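PDB 2HRA: glutamate--tRNA ligase, cytoplasmic from Saccharomyces cerevisiae, which attaches glutamate to tRNA(Glu) in two steps, first activating it with ATP, and is present here as the N-terminal GST-like domain that binds the cofactor Arc1p. Local coordinates for residues P30-I42 with Y135-S148. Numbering follows the deposited sequence.
Sequences PIVAYAELIAARI and YSAADVACWGALRS
Ala35 meets Gly144 where helices 34-42 and 137-148 come nearest, their CA atoms 4.1 Å apart and axes inclined at 136°. Gly144 has no CB, and the position one would take lies 2.5 Å from Ala35 N; hence the close approach. One end is tight: Val140 enters as a knob among Ala35, Ile38, Ala39 and Ile42, and its CG2 meets Ile42 CD1 tip to tip at 3.3 Å, closer than normal carbon contact. Ile38 CD1 presses on Trp143 CE3 at 3.4 Å, the side chains crossing at about a right angle. Toward the other end, Arg147 CG, anti to the backbone N (chi1 -176°), makes a CH-pi contact 3.8 Å from the Tyr34 ring centroid and 12° off the normal; Val32 CG1 lies against the opposite face, offset toward its rim. With an alanine for Tyr34, a gap would probably open between Arg147 and Val32, and His181 would lose its weak hydrogen bond. The solvent side is looser, bridged by waters: two donate to Ser148 O at 3.1 Å, one also to Pro30 O, the other accepting from Val32 N. This joins the thioredoxin-like half's first helix to the all-helical half, the interdomain interface of a GST fold.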
# COMPACT_ATOMS: atom_id res chain seq x y z
N PRO A 30 -13.66 -3.77 -0.36
CA PRO A 30 -14.02 -2.37 -0.16
C PRO A 30 -12.86 -1.50 0.24
O PRO A 30 -12.89 -0.32 0.01
CB PRO A 30 -15.11 -2.40 0.93
CG PRO A 30 -15.03 -3.75 1.54
CD PRO A 30 -14.33 -4.68 0.59
N ILE A 31 -11.84 -2.09 0.85
CA ILE A 31 -10.58 -1.41 1.05
C ILE A 31 -9.54 -2.25 0.33
O ILE A 31 -9.12 -3.29 0.83
CB ILE A 31 -10.22 -1.27 2.55
CG1 ILE A 31 -11.42 -0.69 3.33
CG2 ILE A 31 -8.94 -0.46 2.71
CD1 ILE A 31 -11.23 -0.77 4.88
N VAL A 32 -9.15 -1.79 -0.84
CA VAL A 32 -8.21 -2.50 -1.73
C VAL A 32 -6.81 -2.57 -1.12
O VAL A 32 -6.32 -1.59 -0.53
CB VAL A 32 -8.20 -1.80 -3.12
CG1 VAL A 32 -7.11 -2.41 -4.05
CG2 VAL A 32 -9.60 -1.90 -3.77
N ALA A 33 -6.18 -3.73 -1.27
CA ALA A 33 -4.89 -4.04 -0.67
C ALA A 33 -3.72 -3.40 -1.43
O ALA A 33 -2.80 -4.08 -1.89
CB ALA A 33 -4.70 -5.54 -0.57
N TYR A 34 -3.74 -2.08 -1.55
CA TYR A 34 -2.71 -1.37 -2.31
C TYR A 34 -1.34 -1.57 -1.67
O TYR A 34 -0.36 -1.78 -2.36
CB TYR A 34 -3.04 0.13 -2.50
CG TYR A 34 -4.11 0.38 -3.53
CD1 TYR A 34 -5.38 0.82 -3.14
CD2 TYR A 34 -3.90 0.11 -4.87
CE1 TYR A 34 -6.36 1.03 -4.07
CE2 TYR A 34 -4.92 0.32 -5.82
CZ TYR A 34 -6.13 0.76 -5.41
OH TYR A 34 -7.16 0.97 -6.32
N ALA A 35 -1.27 -1.50 -0.35
CA ALA A 35 0.01 -1.58 0.32
C ALA A 35 0.73 -2.89 -0.00
O ALA A 35 1.92 -2.90 -0.27
CB ALA A 35 -0.17 -1.45 1.81
N GLU A 36 -0.06 -3.97 0.03
CA GLU A 36 0.36 -5.33 -0.22
C GLU A 36 0.79 -5.45 -1.64
O GLU A 36 1.85 -6.00 -1.92
CB GLU A 36 -0.78 -6.31 0.06
CG GLU A 36 -1.15 -6.47 1.56
CD GLU A 36 -2.11 -5.36 2.10
OE1 GLU A 36 -2.45 -4.41 1.38
OE2 GLU A 36 -2.55 -5.46 3.27
N LEU A 37 -0.02 -4.94 -2.56
CA LEU A 37 0.34 -4.96 -3.97
C LEU A 37 1.62 -4.19 -4.26
O LEU A 37 2.44 -4.66 -5.06
CB LEU A 37 -0.80 -4.44 -4.85
CG LEU A 37 -0.57 -4.28 -6.36
CD1 LEU A 37 -0.40 -5.58 -7.13
CD2 LEU A 37 -1.75 -3.49 -6.93
N ILE A 38 1.80 -3.02 -3.65
CA ILE A 38 2.99 -2.19 -3.93
C ILE A 38 4.25 -2.90 -3.36
O ILE A 38 5.31 -2.99 -4.01
CB ILE A 38 2.78 -0.71 -3.40
CG1 ILE A 38 1.69 0.00 -4.21
CG2 ILE A 38 4.02 0.14 -3.54
CD1 ILE A 38 1.21 1.33 -3.62
N ALA A 39 4.10 -3.48 -2.18
CA ALA A 39 5.17 -4.26 -1.57
C ALA A 39 5.71 -5.32 -2.53
O ALA A 39 6.92 -5.53 -2.62
CB ALA A 39 4.68 -4.90 -0.27
N ALA A 40 4.77 -6.03 -3.18
CA ALA A 40 5.07 -7.09 -4.13
C ALA A 40 5.70 -6.52 -5.37
O ALA A 40 6.61 -7.09 -5.90
CB ALA A 40 3.78 -7.87 -4.49
N ARG A 41 5.24 -5.36 -5.82
CA ARG A 41 5.87 -4.70 -6.95
C ARG A 41 7.31 -4.30 -6.66
O ARG A 41 8.18 -4.41 -7.54
CB ARG A 41 5.04 -3.52 -7.42
CG ARG A 41 3.71 -3.98 -7.99
CD ARG A 41 2.64 -2.91 -8.01
NE ARG A 41 2.95 -1.75 -8.86
CZ ARG A 41 2.72 -1.65 -10.17
NH1 ARG A 41 2.22 -2.66 -10.91
NH2 ARG A 41 3.04 -0.53 -10.79
N ILE A 42 7.57 -3.86 -5.43
CA ILE A 42 8.92 -3.52 -5.02
C ILE A 42 9.80 -4.76 -5.02
O ILE A 42 10.91 -4.77 -5.55
CB ILE A 42 8.91 -2.81 -3.62
CG1 ILE A 42 8.19 -1.46 -3.74
CG2 ILE A 42 10.39 -2.66 -3.09
CD1 ILE A 42 7.71 -0.82 -2.38
N TYR A 135 12.86 5.11 0.34
CA TYR A 135 11.62 4.87 1.12
C TYR A 135 11.70 3.51 1.79
O TYR A 135 12.56 2.66 1.46
CB TYR A 135 10.32 5.02 0.29
CG TYR A 135 10.25 4.10 -0.92
CD1 TYR A 135 10.01 2.73 -0.78
CD2 TYR A 135 10.41 4.61 -2.19
CE1 TYR A 135 9.98 1.90 -1.89
CE2 TYR A 135 10.36 3.78 -3.31
CZ TYR A 135 10.15 2.43 -3.16
OH TYR A 135 10.13 1.62 -4.28
N SER A 136 10.84 3.33 2.77
CA SER A 136 10.78 2.08 3.53
C SER A 136 9.36 1.53 3.50
O SER A 136 8.44 2.11 2.91
CB SER A 136 11.20 2.34 4.98
OG SER A 136 10.17 3.07 5.64
N ALA A 137 9.19 0.41 4.17
CA ALA A 137 7.91 -0.24 4.35
C ALA A 137 6.93 0.68 5.01
O ALA A 137 5.71 0.57 4.79
CB ALA A 137 8.07 -1.57 5.20
N ALA A 138 7.41 1.59 5.84
CA ALA A 138 6.52 2.56 6.47
C ALA A 138 5.79 3.39 5.38
O ALA A 138 4.57 3.63 5.45
CB ALA A 138 7.33 3.48 7.43
N ASP A 139 6.55 3.85 4.39
CA ASP A 139 6.01 4.65 3.31
C ASP A 139 5.02 3.83 2.48
O ASP A 139 4.00 4.34 2.05
CB ASP A 139 7.15 5.18 2.42
CG ASP A 139 8.10 6.06 3.16
OD1 ASP A 139 9.20 5.56 3.53
OD2 ASP A 139 7.75 7.24 3.42
N VAL A 140 5.34 2.56 2.26
CA VAL A 140 4.51 1.71 1.40
C VAL A 140 3.15 1.50 2.03
O VAL A 140 2.11 1.62 1.38
CB VAL A 140 5.23 0.36 1.12
CG1 VAL A 140 4.35 -0.59 0.37
CG2 VAL A 140 6.54 0.60 0.36
N ALA A 141 3.16 1.22 3.32
CA ALA A 141 1.94 0.99 4.04
C ALA A 141 1.09 2.25 4.11
O ALA A 141 -0.13 2.17 3.91
CB ALA A 141 2.24 0.43 5.44
N CYS A 142 1.71 3.41 4.39
CA CYS A 142 0.93 4.64 4.51
C CYS A 142 0.44 5.12 3.17
O CYS A 142 -0.68 5.62 3.06
CB CYS A 142 1.71 5.73 5.26
SG CYS A 142 2.02 5.35 7.01
N TRP A 143 1.25 4.94 2.13
CA TRP A 143 0.81 5.36 0.79
C TRP A 143 -0.36 4.52 0.30
O TRP A 143 -1.36 5.06 -0.17
CB TRP A 143 1.93 5.29 -0.22
CG TRP A 143 1.63 6.13 -1.46
CD1 TRP A 143 2.04 7.39 -1.67
CD2 TRP A 143 0.91 5.73 -2.65
NE1 TRP A 143 1.61 7.82 -2.90
CE2 TRP A 143 0.90 6.83 -3.51
CE3 TRP A 143 0.23 4.56 -3.04
CZ2 TRP A 143 0.26 6.80 -4.76
CZ3 TRP A 143 -0.39 4.53 -4.27
CH2 TRP A 143 -0.35 5.64 -5.13
N GLY A 144 -0.23 3.21 0.43
CA GLY A 144 -1.31 2.28 0.08
C GLY A 144 -2.58 2.55 0.83
O GLY A 144 -3.66 2.62 0.24
N ALA A 145 -2.47 2.75 2.14
CA ALA A 145 -3.63 3.07 2.97
C ALA A 145 -4.35 4.32 2.43
O ALA A 145 -5.58 4.33 2.27
CB ALA A 145 -3.22 3.26 4.44
N LEU A 146 -3.61 5.38 2.13
CA LEU A 146 -4.26 6.63 1.65
C LEU A 146 -4.83 6.50 0.24
O LEU A 146 -5.90 7.06 -0.08
CB LEU A 146 -3.30 7.84 1.77
CG LEU A 146 -2.83 8.19 3.20
CD1 LEU A 146 -1.74 9.27 3.14
CD2 LEU A 146 -3.97 8.65 4.10
N ARG A 147 -4.17 5.72 -0.61
CA ARG A 147 -4.69 5.40 -1.95
C ARG A 147 -6.04 4.72 -1.82
O ARG A 147 -6.94 4.97 -2.60
CB ARG A 147 -3.73 4.51 -2.75
CG ARG A 147 -4.14 4.20 -4.19
CD ARG A 147 -4.47 5.49 -4.94
NE ARG A 147 -4.98 5.29 -6.29
CZ ARG A 147 -6.25 5.14 -6.59
NH1 ARG A 147 -7.20 5.13 -5.66
NH2 ARG A 147 -6.58 4.96 -7.85
N SER A 148 -6.18 3.86 -0.82
CA SER A 148 -7.42 3.10 -0.66
C SER A 148 -8.55 3.98 -0.10
O SER A 148 -9.73 3.67 -0.26
CB SER A 148 -7.19 1.89 0.27
OG SER A 148 -7.37 2.25 1.65
O HOH W 1 -12.11 2.34 1.12
O HOH W 2 -10.01 1.03 -1.84